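Local coordinates for macrophomate synthase intermolecular Diels-Alderase (Macrophoma commelinae, PDB 1IZC), which is a TIM-barrel enzyme of the HpcH/HpaI aldolase/citrate lyase family, with magnesium and pyruvic acid bound in its pocket, at residues I69-G74 with V98-P103. The protein carries 1 engineered substitution. Sequence-based numbering, arbitrary orientation.
Sequences IDVEHG and VIVRVP. With PYR (pyruvic acid), chain C.
D70 and R101 lie side by side at the C-terminal ends of two adjacent parallel strands, 66-70 and 97-101, of the TIM barrel, joined through helix 78-91 as a beta-alpha-beta unit. The ladder runs from I69 N to I99 O, from R101 N to I69 O and from V71 N to R101 O (2.8 Å). On the face of I69 and V100, turned to the helices, packing is tight: V71 CG2 presses on V100 CG1 at 3.5 Å, closer than usual for two methyl groups. I69 CD1 reaches V98 CG1 and V71 CG1 meets P103 CD (3.9 Å each); I69 also touches I85 and V71 touches L81, both of helix 78-91, while P103 rests on S109 of helix 107-116. The face of D70 and R101 is polar instead, meeting by charge and hydrogen bonds rather than close carbon contacts, and it too is buried. R101 grips the carboxylate side-on, NE to D70 OD1 (3.0 Å, 168°) and NH2 to D70 OD2 (2.9 Å). Both acceptors lie near the guanidinium plane, yet that plane is turned 61° from the carboxylate, whose oxygens are approached from above. From the opposite face, H73 N also binds D70 OD1, an Asx motif, while W152 of the second subunit holds D70 OD2. The extended E72 chain lays OE1 over the centre of the guanidinium, 3.4 Å from R101 NE, a purely electrostatic salt bridge; E72 OE2 bonds to H125. R101 turns about CG-CD (chi3 71°), swinging NE out of line, and NH1 donates to Q183 and to O3 of pyruvic acid, at 2.6 Å. D70, through two bonds, and E72, through charge over one face, probably hold the guanidinium in place and offset its charge, with NH1 turned to the ligand and Q183.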
loop_
_atom_site.group_PDB
_atom_site.type_symbol
_atom_site.label_atom_id
_atom_site.label_comp_id
_atom_site.label_asym_id
_atom_site.label_seq_id
_atom_site.Cartn_x
_atom_site.Cartn_y
_atom_site.Cartn_z
ATOM N N ILE A 69 14.656 -2.226 14.955
ATOM C CA ILE A 69 13.270 -2.249 14.490
ATOM C C ILE A 69 12.435 -3.172 15.364
ATOM O O ILE A 69 12.773 -4.338 15.544
ATOM C CB ILE A 69 13.202 -2.712 13.024
ATOM C CG1 ILE A 69 14.104 -1.816 12.167
ATOM C CG2 ILE A 69 11.750 -2.690 12.524
ATOM C CD1 ILE A 69 14.169 -2.220 10.695
ATOM N N ASP A 70 11.340 -2.644 15.905
ATOM C CA ASP A 70 10.478 -3.429 16.777
ATOM C C ASP A 70 9.289 -4.014 16.026
ATOM O O ASP A 70 8.352 -3.299 15.662
ATOM C CB ASP A 70 9.994 -2.560 17.942
ATOM C CG ASP A 70 9.140 -3.331 18.929
ATOM O OD1 ASP A 70 9.115 -4.574 18.857
ATOM O OD2 ASP A 70 8.511 -2.687 19.790
ATOM N N VAL A 71 9.330 -5.320 15.794
ATOM C CA VAL A 71 8.247 -5.983 15.104
ATOM C C VAL A 71 7.310 -6.611 16.125
ATOM O O VAL A 71 6.197 -6.995 15.787
ATOM C CB VAL A 71 8.785 -7.059 14.123
ATOM C CG1 VAL A 71 7.648 -7.725 13.391
ATOM C CG2 VAL A 71 9.714 -6.412 13.130
ATOM N N GLU A 72 7.744 -6.724 17.380
ATOM C CA GLU A 72 6.826 -7.294 18.361
ATOM C C GLU A 72 5.651 -6.343 18.520
ATOM O O GLU A 72 4.495 -6.774 18.543
ATOM C CB GLU A 72 7.467 -7.506 19.737
ATOM C CG GLU A 72 6.429 -8.057 20.743
ATOM C CD GLU A 72 6.943 -8.191 22.175
ATOM O OE1 GLU A 72 7.877 -7.455 22.565
ATOM O OE2 GLU A 72 6.380 -9.027 22.914
ATOM N N HIS A 73 5.956 -5.050 18.612
ATOM C CA HIS A 73 4.912 -4.045 18.800
ATOM C C HIS A 73 4.811 -2.983 17.712
ATOM O O HIS A 73 3.904 -2.145 17.755
ATOM C CB HIS A 73 5.093 -3.376 20.158
ATOM C CG HIS A 73 4.822 -4.291 21.313
ATOM N ND1 HIS A 73 3.575 -4.819 21.561
ATOM C CD2 HIS A 73 5.632 -4.761 22.288
ATOM C CE1 HIS A 73 3.629 -5.575 22.644
ATOM N NE2 HIS A 73 4.866 -5.557 23.104
ATOM N N GLY A 74 5.748 -2.990 16.768
ATOM C CA GLY A 74 5.707 -2.039 15.664
ATOM C C GLY A 74 4.796 -2.606 14.591
ATOM O O GLY A 74 4.862 -3.789 14.257
ATOM N N VAL A 98 21.327 -3.676 11.420
ATOM C CA VAL A 98 19.922 -3.757 11.784
ATOM C C VAL A 98 19.650 -4.848 12.800
ATOM O O VAL A 98 20.063 -5.995 12.622
ATOM C CB VAL A 98 19.025 -4.017 10.543
ATOM C CG1 VAL A 98 17.570 -4.158 10.978
ATOM C CG2 VAL A 98 19.181 -2.894 9.541
ATOM N N ILE A 99 18.974 -4.468 13.880
ATOM C CA ILE A 99 18.591 -5.403 14.939
ATOM C C ILE A 99 17.071 -5.390 14.938
ATOM O O ILE A 99 16.448 -4.316 14.852
ATOM C CB ILE A 99 19.115 -4.938 16.309
ATOM C CG1 ILE A 99 20.648 -4.942 16.287
ATOM C CG2 ILE A 99 18.587 -5.855 17.420
ATOM C CD1 ILE A 99 21.283 -4.151 17.437
ATOM N N VAL A 100 16.465 -6.568 15.027
ATOM C CA VAL A 100 15.021 -6.637 14.995
ATOM C C VAL A 100 14.492 -7.392 16.188
ATOM O O VAL A 100 14.961 -8.493 16.483
ATOM C CB VAL A 100 14.511 -7.365 13.715
ATOM C CG1 VAL A 100 12.980 -7.447 13.741
ATOM C CG2 VAL A 100 14.972 -6.624 12.475
ATOM N N ARG A 101 13.560 -6.780 16.909
ATOM C CA ARG A 101 12.931 -7.503 18.007
ATOM C C ARG A 101 11.683 -8.099 17.382
ATOM O O ARG A 101 10.805 -7.381 16.895
ATOM C CB ARG A 101 12.512 -6.620 19.173
ATOM C CG ARG A 101 11.597 -7.450 20.064
ATOM C CD ARG A 101 11.325 -6.849 21.362
ATOM N NE ARG A 101 10.460 -5.681 21.284
ATOM C CZ ARG A 101 10.174 -4.961 22.355
ATOM N NH1 ARG A 101 10.694 -5.321 23.522
ATOM N NH2 ARG A 101 9.400 -3.888 22.268
ATOM N N VAL A 102 11.604 -9.418 17.402
ATOM C CA VAL A 102 10.506 -10.121 16.783
ATOM C C VAL A 102 9.465 -10.610 17.766
ATOM O O VAL A 102 9.711 -10.656 18.962
ATOM C CB VAL A 102 11.033 -11.363 16.024
ATOM C CG1 VAL A 102 12.027 -10.939 14.949
ATOM C CG2 VAL A 102 11.711 -12.327 17.009
ATOM N N PRO A 103 8.265 -10.936 17.265
ATOM C CA PRO A 103 7.216 -11.449 18.154
ATOM C C PRO A 103 7.796 -12.797 18.611
ATOM O O PRO A 103 8.414 -13.496 17.814
ATOM C CB PRO A 103 6.024 -11.643 17.217
ATOM C CG PRO A 103 6.279 -10.664 16.098
ATOM C CD PRO A 103 7.768 -10.744 15.892
HETATM C C PYR C . 9.927 -3.670 28.132
HETATM O O PYR C . 8.976 -4.443 28.357
HETATM O OXT PYR C . 10.320 -2.774 28.918
HETATM C CA PYR C . 10.578 -3.921 26.793
HETATM O O3 PYR C . 10.207 -4.795 25.993
HETATM C CB PYR C . 11.719 -3.035 26.503
#